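Local coordinates for Lmo1076 protein (Listeria monocytogenes serovar 1/2a, PDB 3FI7) that probably cleaves cell-wall peptidoglycan as a virulence-associated, autoinhibited autolysin of the GH73 N-acetylglucosaminidase type, represented here by its catalytic domain, at residues 47-52 with 142-147; 92-97 with 108-113. One frame throughout, in Å; residues are numbered along the deposited sequence.

Contact 1: residues 47-52 with 142-147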
ATOM      1  N   LYS A  47       6.608  -1.015 -14.155  1.00 41.19           N
ATOM      2  CA  LYS A  47       8.061  -0.941 -14.244  1.00 42.67           C
ATOM      3  C   LYS A  47       8.769  -2.079 -13.485  1.00 45.41           C
ATOM      4  O   LYS A  47       9.791  -2.583 -13.935  1.00 51.25           O
ATOM      5  CB  LYS A  47       8.529   0.420 -13.734  1.00 38.62           C
ATOM      6  CG  LYS A  47      10.023   0.580 -13.612  1.00 49.50           C
ATOM      7  CD  LYS A  47      10.345   1.981 -13.126  1.00 56.32           C
ATOM      8  CE  LYS A  47      11.816   2.141 -12.813  1.00 59.89           C
ATOM      9  NZ  LYS A  47      12.087   3.508 -12.281  1.00 65.84           N
ATOM     10  N   TYR A  48       8.216  -2.486 -12.345  1.00 42.10           N
ATOM     11  CA  TYR A  48       8.814  -3.546 -11.531  1.00 43.26           C
ATOM     12  C   TYR A  48       8.062  -4.878 -11.606  1.00 46.21           C
ATOM     13  O   TYR A  48       8.349  -5.794 -10.835  1.00 48.19           O
ATOM     14  CB  TYR A  48       8.921  -3.102 -10.070  1.00 40.93           C
ATOM     15  CG  TYR A  48       9.866  -1.945  -9.857  1.00 45.16           C
ATOM     16  CD1 TYR A  48      11.211  -2.163  -9.587  1.00 45.49           C
ATOM     17  CD2 TYR A  48       9.417  -0.637  -9.933  1.00 39.87           C
ATOM     18  CE1 TYR A  48      12.080  -1.108  -9.395  1.00 44.16           C
ATOM     19  CE2 TYR A  48      10.278   0.423  -9.747  1.00 40.84           C
ATOM     20  CZ  TYR A  48      11.608   0.185  -9.477  1.00 49.29           C
ATOM     21  OH  TYR A  48      12.468   1.245  -9.287  1.00 50.33           O
ATOM     22  N   ASN A  49       7.108  -4.976 -12.532  1.00 48.29           N
ATOM     23  CA  ASN A  49       6.269  -6.173 -12.712  1.00 39.40           C
ATOM     24  C   ASN A  49       5.679  -6.779 -11.421  1.00 37.26           C
ATOM     25  O   ASN A  49       5.920  -7.940 -11.095  1.00 38.93           O
ATOM     26  CB  ASN A  49       6.994  -7.241 -13.547  1.00 35.79           C
ATOM     27  CG  ASN A  49       6.026  -8.204 -14.234  1.00 49.39           C
ATOM     28  OD1 ASN A  49       4.918  -7.819 -14.614  1.00 48.40           O
ATOM     29  ND2 ASN A  49       6.438  -9.460 -14.386  1.00 45.24           N
ATOM     30  N   LEU A  50       4.901  -5.975 -10.699  1.00 36.82           N
ATOM     31  CA  LEU A  50       4.222  -6.398  -9.477  1.00 31.67           C
ATOM     32  C   LEU A  50       2.720  -6.137  -9.619  1.00 36.54           C
ATOM     33  O   LEU A  50       2.293  -5.508 -10.588  1.00 37.10           O
ATOM     34  CB  LEU A  50       4.758  -5.599  -8.295  1.00 36.81           C
ATOM     35  CG  LEU A  50       6.273  -5.568  -8.092  1.00 40.93           C
ATOM     36  CD1 LEU A  50       6.633  -4.614  -6.959  1.00 38.13           C
ATOM     37  CD2 LEU A  50       6.789  -6.959  -7.795  1.00 38.03           C
ATOM     38  N   TYR A  51       1.916  -6.612  -8.668  1.00 28.74           N
ATOM     39  CA  TYR A  51       0.478  -6.281  -8.661  1.00 30.37           C
ATOM     40  C   TYR A  51       0.208  -4.930  -7.997  1.00 35.20           C
ATOM     41  O   TYR A  51       0.509  -4.742  -6.815  1.00 38.30           O
ATOM     42  CB  TYR A  51      -0.347  -7.344  -7.921  1.00 31.48           C
ATOM     43  CG  TYR A  51      -0.574  -8.630  -8.675  1.00 39.41           C
ATOM     44  CD1 TYR A  51      -1.574  -8.724  -9.630  1.00 37.40           C
ATOM     45  CD2 TYR A  51       0.205  -9.764  -8.416  1.00 34.97           C
ATOM     46  CE1 TYR A  51      -1.794  -9.908 -10.323  1.00 37.27           C
ATOM     47  CE2 TYR A  51      -0.004 -10.948  -9.099  1.00 36.46           C
ATOM     48  CZ  TYR A  51      -1.004 -11.015 -10.059  1.00 44.58           C
ATOM     49  OH  TYR A  51      -1.227 -12.188 -10.749  1.00 39.23           O
ATOM     50  N   PRO A  52      -0.382  -3.989  -8.748  1.00 36.24           N
ATOM     51  CA  PRO A  52      -0.795  -2.698  -8.183  1.00 34.71           C
ATOM     52  C   PRO A  52      -1.814  -2.888  -7.055  1.00 34.87           C
ATOM     53  O   PRO A  52      -1.836  -2.122  -6.087  1.00 32.82           O
ATOM     54  CB  PRO A  52      -1.477  -1.992  -9.365  1.00 34.02           C
ATOM     55  CG  PRO A  52      -0.997  -2.671 -10.570  1.00 34.93           C
ATOM     56  CD  PRO A  52      -0.660  -4.087 -10.191  1.00 33.20           C
ATOM     57  N   TRP A 142       6.210 -11.667  -7.261  1.00 35.85           N
ATOM     58  CA  TRP A 142       6.490 -11.161  -8.598  1.00 38.10           C
ATOM     59  C   TRP A 142       5.375 -11.616  -9.518  1.00 41.72           C
ATOM     60  O   TRP A 142       4.915 -12.754  -9.444  1.00 44.42           O
ATOM     61  CB  TRP A 142       7.843 -11.646  -9.139  1.00 33.26           C
ATOM     62  CG  TRP A 142       9.019 -11.253  -8.310  1.00 40.41           C
ATOM     63  CD1 TRP A 142       9.060 -10.293  -7.334  1.00 40.36           C
ATOM     64  CD2 TRP A 142      10.345 -11.789  -8.404  1.00 40.38           C
ATOM     65  NE1 TRP A 142      10.327 -10.213  -6.804  1.00 44.57           N
ATOM     66  CE2 TRP A 142      11.135 -11.119  -7.442  1.00 42.60           C
ATOM     67  CE3 TRP A 142      10.940 -12.776  -9.201  1.00 39.47           C
ATOM     68  CZ2 TRP A 142      12.492 -11.406  -7.256  1.00 46.88           C
ATOM     69  CZ3 TRP A 142      12.289 -13.061  -9.017  1.00 39.21           C
ATOM     70  CH2 TRP A 142      13.049 -12.379  -8.049  1.00 43.90           C
ATOM     71  N   ARG A 143       4.948 -10.729 -10.399  1.00 42.43           N
ATOM     72  CA  ARG A 143       3.805 -11.027 -11.235  1.00 46.13           C
ATOM     73  C   ARG A 143       4.051 -12.207 -12.180  1.00 50.24           C
ATOM     74  O   ARG A 143       3.122 -12.957 -12.480  1.00 51.25           O
ATOM     75  CB  ARG A 143       3.359  -9.775 -11.991  1.00 52.15           C
ATOM     76  CG  ARG A 143       1.922  -9.850 -12.387  1.00 52.77           C
ATOM     77  CD  ARG A 143       1.340  -8.509 -12.745  1.00 48.50           C
ATOM     78  NE  ARG A 143      -0.017  -8.710 -13.240  1.00 46.37           N
ATOM     79  CZ  ARG A 143      -0.847  -7.732 -13.559  1.00 45.76           C
ATOM     80  NH1 ARG A 143      -0.460  -6.465 -13.435  1.00 42.58           N
ATOM     81  NH2 ARG A 143      -2.062  -8.023 -13.990  1.00 44.40           N
ATOM     82  N   GLU A 144       5.292 -12.390 -12.633  1.00 43.18           N
ATOM     83  CA  GLU A 144       5.605 -13.529 -13.500  1.00 45.99           C
ATOM     84  C   GLU A 144       5.577 -14.876 -12.766  1.00 51.55           C
ATOM     85  O   GLU A 144       5.635 -15.920 -13.406  1.00 51.02           O
ATOM     86  CB  GLU A 144       6.933 -13.345 -14.260  1.00 41.94           C
ATOM     87  CG  GLU A 144       8.207 -13.416 -13.401  1.00 46.56           C
ATOM     88  CD  GLU A 144       8.579 -12.075 -12.768  1.00 54.17           C
ATOM     89  OE1 GLU A 144       9.769 -11.891 -12.440  1.00 52.72           O
ATOM     90  OE2 GLU A 144       7.689 -11.206 -12.595  1.00 45.54           O
ATOM     91  N   ASN A 145       5.475 -14.858 -11.438  1.00 46.29           N
ATOM     92  CA  ASN A 145       5.369 -16.102 -10.666  1.00 44.52           C
ATOM     93  C   ASN A 145       4.032 -16.275  -9.947  1.00 51.94           C
ATOM     94  O   ASN A 145       3.773 -17.323  -9.364  1.00 59.29           O
ATOM     95  CB  ASN A 145       6.474 -16.191  -9.612  1.00 40.11           C
ATOM     96  CG  ASN A 145       7.860 -16.254 -10.213  1.00 46.55           C
ATOM     97  OD1 ASN A 145       8.060 -16.804 -11.293  1.00 54.67           O
ATOM     98  ND2 ASN A 145       8.831 -15.689  -9.505  1.00 41.08           N
ATOM     99  N   ALA A 146       3.200 -15.241  -9.945  1.00 45.69           N
ATOM    100  CA  ALA A 146       1.949 -15.305  -9.195  1.00 44.49           C
ATOM    101  C   ALA A 146       0.755 -15.275 -10.139  1.00 44.89           C
ATOM    102  O   ALA A 146       0.489 -14.255 -10.767  1.00 44.85           O
ATOM    103  CB  ALA A 146       1.873 -14.162  -8.186  1.00 42.14           C
ATOM    104  N   LYS A 147       0.041 -16.393 -10.249  1.00 47.19           N
ATOM    105  CA  LYS A 147      -1.081 -16.473 -11.182  1.00 51.14           C
ATOM    106  C   LYS A 147      -2.140 -15.420 -10.862  1.00 43.48           C
ATOM    107  O   LYS A 147      -2.644 -14.740 -11.750  1.00 45.79           O
ATOM    108  CB  LYS A 147      -1.699 -17.874 -11.184  1.00 58.20           C
ATOM    109  CG  LYS A 147      -0.839 -18.920 -11.869  1.00 78.04           C
ATOM    110  CD  LYS A 147      -1.449 -20.310 -11.765  1.00 91.64           C
ATOM    111  CE  LYS A 147      -0.553 -21.355 -12.421  1.00100.53           C
ATOM    112  NZ  LYS A 147      -1.135 -22.727 -12.344  1.00106.19           N
TER
HETATM  113  O   HOH W   1       1.689  -4.665 -13.159  1.00 40.01           O

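Contact 2: residues 92-97 with 108-113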
ATOM      1  N   MET A  92      11.390   9.678  15.408  1.00 48.30           N
ATOM      2  CA  MET A  92      10.240   9.601  16.301  1.00 51.41           C
ATOM      3  C   MET A  92      10.239   8.326  17.128  1.00 50.86           C
ATOM      4  O   MET A  92      10.925   7.356  16.801  1.00 53.11           O
ATOM      5  CB  MET A  92       8.908   9.822  15.563  1.00 57.51           C
ATOM      6  CG  MET A  92       8.402   8.675  14.707  1.00 61.83           C
ATOM      7  SD  MET A  92       6.702   8.976  14.120  1.00 67.97           S
ATOM      8  CE  MET A  92       5.779   8.915  15.652  1.00 67.58           C
ATOM      9  N   LYS A  93       9.493   8.358  18.227  1.00 47.52           N
ATOM     10  CA  LYS A  93       9.393   7.214  19.107  1.00 46.33           C
ATOM     11  C   LYS A  93       8.696   6.086  18.360  1.00 42.48           C
ATOM     12  O   LYS A  93       7.817   6.329  17.534  1.00 44.55           O
ATOM     13  CB  LYS A  93       8.595   7.580  20.364  1.00 50.68           C
ATOM     14  CG  LYS A  93       9.340   8.427  21.377  1.00 57.74           C
ATOM     15  CD  LYS A  93      10.118   7.565  22.354  1.00 73.75           C
ATOM     16  CE  LYS A  93      10.551   8.360  23.581  1.00 81.42           C
ATOM     17  NZ  LYS A  93      11.245   7.497  24.583  1.00 81.28           N
ATOM     18  N   THR A  94       9.094   4.856  18.655  1.00 36.79           N
ATOM     19  CA  THR A  94       8.458   3.690  18.075  1.00 40.38           C
ATOM     20  C   THR A  94       8.500   2.551  19.094  1.00 43.32           C
ATOM     21  O   THR A  94       9.353   2.543  19.986  1.00 43.90           O
ATOM     22  CB  THR A  94       9.149   3.279  16.745  1.00 47.59           C
ATOM     23  OG1 THR A  94       8.419   2.217  16.123  1.00 48.00           O
ATOM     24  CG2 THR A  94      10.577   2.823  16.990  1.00 42.54           C
ATOM     25  N   TRP A  95       7.570   1.608  18.983  1.00 39.97           N
ATOM     26  CA  TRP A  95       7.563   0.442  19.866  1.00 44.28           C
ATOM     27  C   TRP A  95       8.506  -0.672  19.400  1.00 44.73           C
ATOM     28  O   TRP A  95       8.576  -0.981  18.217  1.00 50.15           O
ATOM     29  CB  TRP A  95       6.151  -0.126  19.990  1.00 42.78           C
ATOM     30  CG  TRP A  95       5.229   0.700  20.823  1.00 47.87           C
ATOM     31  CD1 TRP A  95       4.218   1.507  20.378  1.00 46.82           C
ATOM     32  CD2 TRP A  95       5.221   0.792  22.250  1.00 36.64           C
ATOM     33  NE1 TRP A  95       3.584   2.099  21.445  1.00 41.51           N
ATOM     34  CE2 TRP A  95       4.180   1.676  22.605  1.00 43.59           C
ATOM     35  CE3 TRP A  95       5.996   0.216  23.264  1.00 44.56           C
ATOM     36  CZ2 TRP A  95       3.894   1.997  23.932  1.00 40.43           C
ATOM     37  CZ3 TRP A  95       5.715   0.538  24.579  1.00 49.11           C
ATOM     38  CH2 TRP A  95       4.669   1.422  24.901  1.00 47.65           C
ATOM     39  N   GLU A  96       9.219  -1.273  20.345  1.00 48.89           N
ATOM     40  CA  GLU A  96      10.049  -2.438  20.075  1.00 53.91           C
ATOM     41  C   GLU A  96       9.739  -3.492  21.122  1.00 55.45           C
ATOM     42  O   GLU A  96       9.269  -3.168  22.207  1.00 59.65           O
ATOM     43  CB  GLU A  96      11.537  -2.083  20.138  1.00 61.60           C
ATOM     44  CG  GLU A  96      11.960  -0.930  19.240  1.00 75.98           C
ATOM     45  CD  GLU A  96      11.993  -1.302  17.769  1.00 92.24           C
ATOM     46  OE1 GLU A  96      11.599  -2.440  17.427  1.00101.55           O
ATOM     47  OE2 GLU A  96      12.415  -0.451  16.952  1.00 91.80           O
ATOM     48  N   TYR A  97       9.988  -4.756  20.803  1.00 58.44           N
ATOM     49  CA  TYR A  97       9.788  -5.816  21.785  1.00 61.69           C
ATOM     50  C   TYR A  97      11.014  -6.708  21.913  1.00 66.94           C
ATOM     51  O   TYR A  97      11.710  -6.972  20.936  1.00 75.10           O
ATOM     52  CB  TYR A  97       8.557  -6.673  21.458  1.00 58.60           C
ATOM     53  CG  TYR A  97       8.324  -7.757  22.492  1.00 60.72           C
ATOM     54  CD1 TYR A  97       8.875  -9.027  22.338  1.00 59.78           C
ATOM     55  CD2 TYR A  97       7.580  -7.501  23.636  1.00 62.13           C
ATOM     56  CE1 TYR A  97       8.681 -10.012  23.290  1.00 61.25           C
ATOM     57  CE2 TYR A  97       7.382  -8.479  24.596  1.00 69.34           C
ATOM     58  CZ  TYR A  97       7.934  -9.733  24.418  1.00 71.59           C
ATOM     59  OH  TYR A  97       7.737 -10.706  25.372  1.00 71.00           O
ATOM     60  N   ALA A 108      13.753   6.248  16.771  1.00 48.55           N
ATOM     61  CA  ALA A 108      14.370   5.703  15.572  1.00 45.80           C
ATOM     62  C   ALA A 108      14.338   6.741  14.461  1.00 42.84           C
ATOM     63  O   ALA A 108      13.581   7.709  14.523  1.00 45.29           O
ATOM     64  CB  ALA A 108      13.669   4.411  15.141  1.00 38.07           C
ATOM     65  N   ASN A 109      15.185   6.549  13.459  1.00 49.59           N
ATOM     66  CA  ASN A 109      15.175   7.406  12.287  1.00 50.37           C
ATOM     67  C   ASN A 109      14.392   6.742  11.175  1.00 47.17           C
ATOM     68  O   ASN A 109      14.625   5.580  10.843  1.00 48.21           O
ATOM     69  CB  ASN A 109      16.595   7.709  11.815  1.00 57.25           C
ATOM     70  CG  ASN A 109      17.374   8.535  12.815  1.00 70.87           C
ATOM     71  OD1 ASN A 109      16.878   9.536  13.329  1.00 75.75           O
ATOM     72  ND2 ASN A 109      18.602   8.119  13.096  1.00 75.63           N
ATOM     73  N   PHE A 110      13.458   7.486  10.603  1.00 45.20           N
ATOM     74  CA  PHE A 110      12.641   6.961   9.527  1.00 41.82           C
ATOM     75  C   PHE A 110      12.882   7.775   8.278  1.00 45.10           C
ATOM     76  O   PHE A 110      13.126   8.985   8.357  1.00 42.62           O
ATOM     77  CB  PHE A 110      11.168   7.011   9.914  1.00 36.85           C
ATOM     78  CG  PHE A 110      10.796   6.051  11.004  1.00 39.68           C
ATOM     79  CD1 PHE A 110      10.871   6.433  12.340  1.00 37.61           C
ATOM     80  CD2 PHE A 110      10.363   4.763  10.694  1.00 33.89           C
ATOM     81  CE1 PHE A 110      10.511   5.543  13.356  1.00 40.91           C
ATOM     82  CE2 PHE A 110       9.996   3.867  11.700  1.00 38.25           C
ATOM     83  CZ  PHE A 110      10.074   4.258  13.037  1.00 37.71           C
ATOM     84  N   ALA A 111      12.819   7.112   7.126  1.00 39.94           N
ATOM     85  CA  ALA A 111      13.029   7.802   5.858  1.00 37.75           C
ATOM     86  C   ALA A 111      12.017   8.928   5.717  1.00 42.52           C
ATOM     87  O   ALA A 111      10.874   8.814   6.182  1.00 39.64           O
ATOM     88  CB  ALA A 111      12.918   6.824   4.686  1.00 36.68           C
ATOM     89  N   LYS A 112      12.451  10.016   5.090  1.00 45.77           N
ATOM     90  CA  LYS A 112      11.595  11.158   4.795  1.00 51.96           C
ATOM     91  C   LYS A 112      11.616  11.358   3.286  1.00 53.69           C
ATOM     92  O   LYS A 112      12.678  11.585   2.708  1.00 50.98           O
ATOM     93  CB  LYS A 112      12.137  12.404   5.494  1.00 57.83           C
ATOM     94  CG  LYS A 112      11.278  13.659   5.378  1.00 58.00           C
ATOM     95  CD  LYS A 112      12.072  14.875   5.866  1.00 71.77           C
ATOM     96  CE  LYS A 112      11.189  15.912   6.550  1.00 81.06           C
ATOM     97  NZ  LYS A 112      10.199  16.516   5.618  1.00 89.18           N
ATOM     98  N   TYR A 113      10.451  11.264   2.651  1.00 44.22           N
ATOM     99  CA  TYR A 113      10.361  11.311   1.192  1.00 48.55           C
ATOM    100  C   TYR A 113       9.774  12.628   0.710  1.00 53.32           C
ATOM    101  O   TYR A 113       9.047  13.290   1.451  1.00 55.22           O
ATOM    102  CB  TYR A 113       9.467  10.172   0.670  1.00 42.16           C
ATOM    103  CG  TYR A 113       9.896   8.784   1.075  1.00 38.67           C
ATOM    104  CD1 TYR A 113      10.837   8.078   0.337  1.00 44.90           C
ATOM    105  CD2 TYR A 113       9.349   8.173   2.187  1.00 39.95           C
ATOM    106  CE1 TYR A 113      11.227   6.799   0.707  1.00 37.88           C
ATOM    107  CE2 TYR A 113       9.734   6.904   2.568  1.00 42.05           C
ATOM    108  CZ  TYR A 113      10.668   6.219   1.824  1.00 39.90           C
ATOM    109  OH  TYR A 113      11.035   4.947   2.211  1.00 36.01           O
TER

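Contact 1: residues 47-52 with 142-147
Arg143 holds CG anti to its backbone N (chi1 -156°) and Tyr51 has CG anti to its own carbonyl carbon (chi1 -76°), which sets Arg143 CG over one face of the Tyr51 ring; from CG to NE the chain runs extended and crosses the tyrosine side chain at about a right angle. The contact joins two loops of the lysozyme-like catalytic domain. Residues 47-52 include a Schellman motif ending helix 29-47, with Asn49 at positive phi as its C-prime residue, and reach the N-cap Tyr51 of helix 52-63; residues 142-147 lead toward helix 149-156. Arg143 CG makes a CH-pi contact 4.1 Å from the Tyr51 ring centroid, offset toward the rim. Farther out, Arg143 NE lies 3.6 Å from Tyr51 CE1, the guanidinium presenting one face to this side of the ring. One water bridges Arg143 NH1 and Leu50 O, while NH2 bonds to the backbone O of Asp183, the C-terminal residue, so both terminal nitrogens are held. The loops also join through their backbones: Arg143 N donates to Asn49 O at 3.0 Å, nearly straight at 162°. Beside it, Asn49 ND2 gives a weak hydrogen bond to Glu144 OE2, and Glu144 OE1 forms a salt bridge with Arg128 of helix 116-129. Leu50 CD2 also lies 4.1 Å from Trp142 CD1, a modest apolar touch beside Trp142 NE1, which is bonded to Leu127 O. On the far rim of the phenol, Ala146 CB packs 3.8 Å from Tyr51 CE2. The hydroxyl finishes the contact: Tyr51 OH donates to Ala146 O at 2.7 Å, approaching from above the carbonyl plane.

Contact 2: residues 92-97 with 108-113
Met92 and Ala108 form an antiparallel hydrogen-bonded pair: Met92 N donates to Ala108 O at 3.1 Å, and Ala108 N returns a bond to Met92 O at 3.0 Å. Their side chains share one face of the two-stranded sheet with Thr94 and Phe110. There Phe110 turns its ring edge to Met92 O and Thr94 CB, both lying close to the ring plane. Its CE1 comes 3.9 Å from Met92 O and 4.0 Å from Met92 CG, and its CZ reaches Thr94 CB at 3.9 Å. Met92 CG sits between the backbone N and the carbonyl carbon (chi1 75°), which brings it near Phe110 CE1 and CD1 but well off the ring plane, unlike Met92 O. The Thr94 methyl CG2 instead touches Ala108 CB at 3.9 Å, while CB faces Phe110 CZ, so one threonine spans two residues of the partner strand. In the next shell, Leu70 touches both Met92 and Phe110, and Lys82 packs on the phenyl as well. Backbone bonds of Thr94 with Ile106 and of Phe110 with Val90 extend the ladder on either side of the central pair. The directions of 92-97 and 108-111 differ by 103°, far from the antiparallel 180°, so the short segments diverge strongly; Asn109 and Ala111 meanwhile bond through their backbones to Gly83 and Ile81. This is one end of the antiparallel beta hairpin of strands 89-98 and 104-111, consistent with the beta-hairpin part of a lysozyme-like glucosaminidase domain.

How the contacts relate
From the N terminus the chain runs through helices 12-22 and 29-47 to residues 47-52, the first side of contact 1, and continues into helix 52-63. It then forms strand 89-98, turns, and returns along strand 104-111, where contact 2 closes a short loop with ten residues between its segments. Helix 116-129 follows, and only at residues 142-147 does contact 1 close its larger loop, with 89 residues between its segments. Contact 2 is thus nested inside contact 1. Contact 1 joins the turn between helices 29-47 and 52-63 to the loop between helices 116-129 and 149-156; contact 2 joins the two strands of the hairpin. Their centres are about 29 Å apart and their nearest atoms about 12 Å.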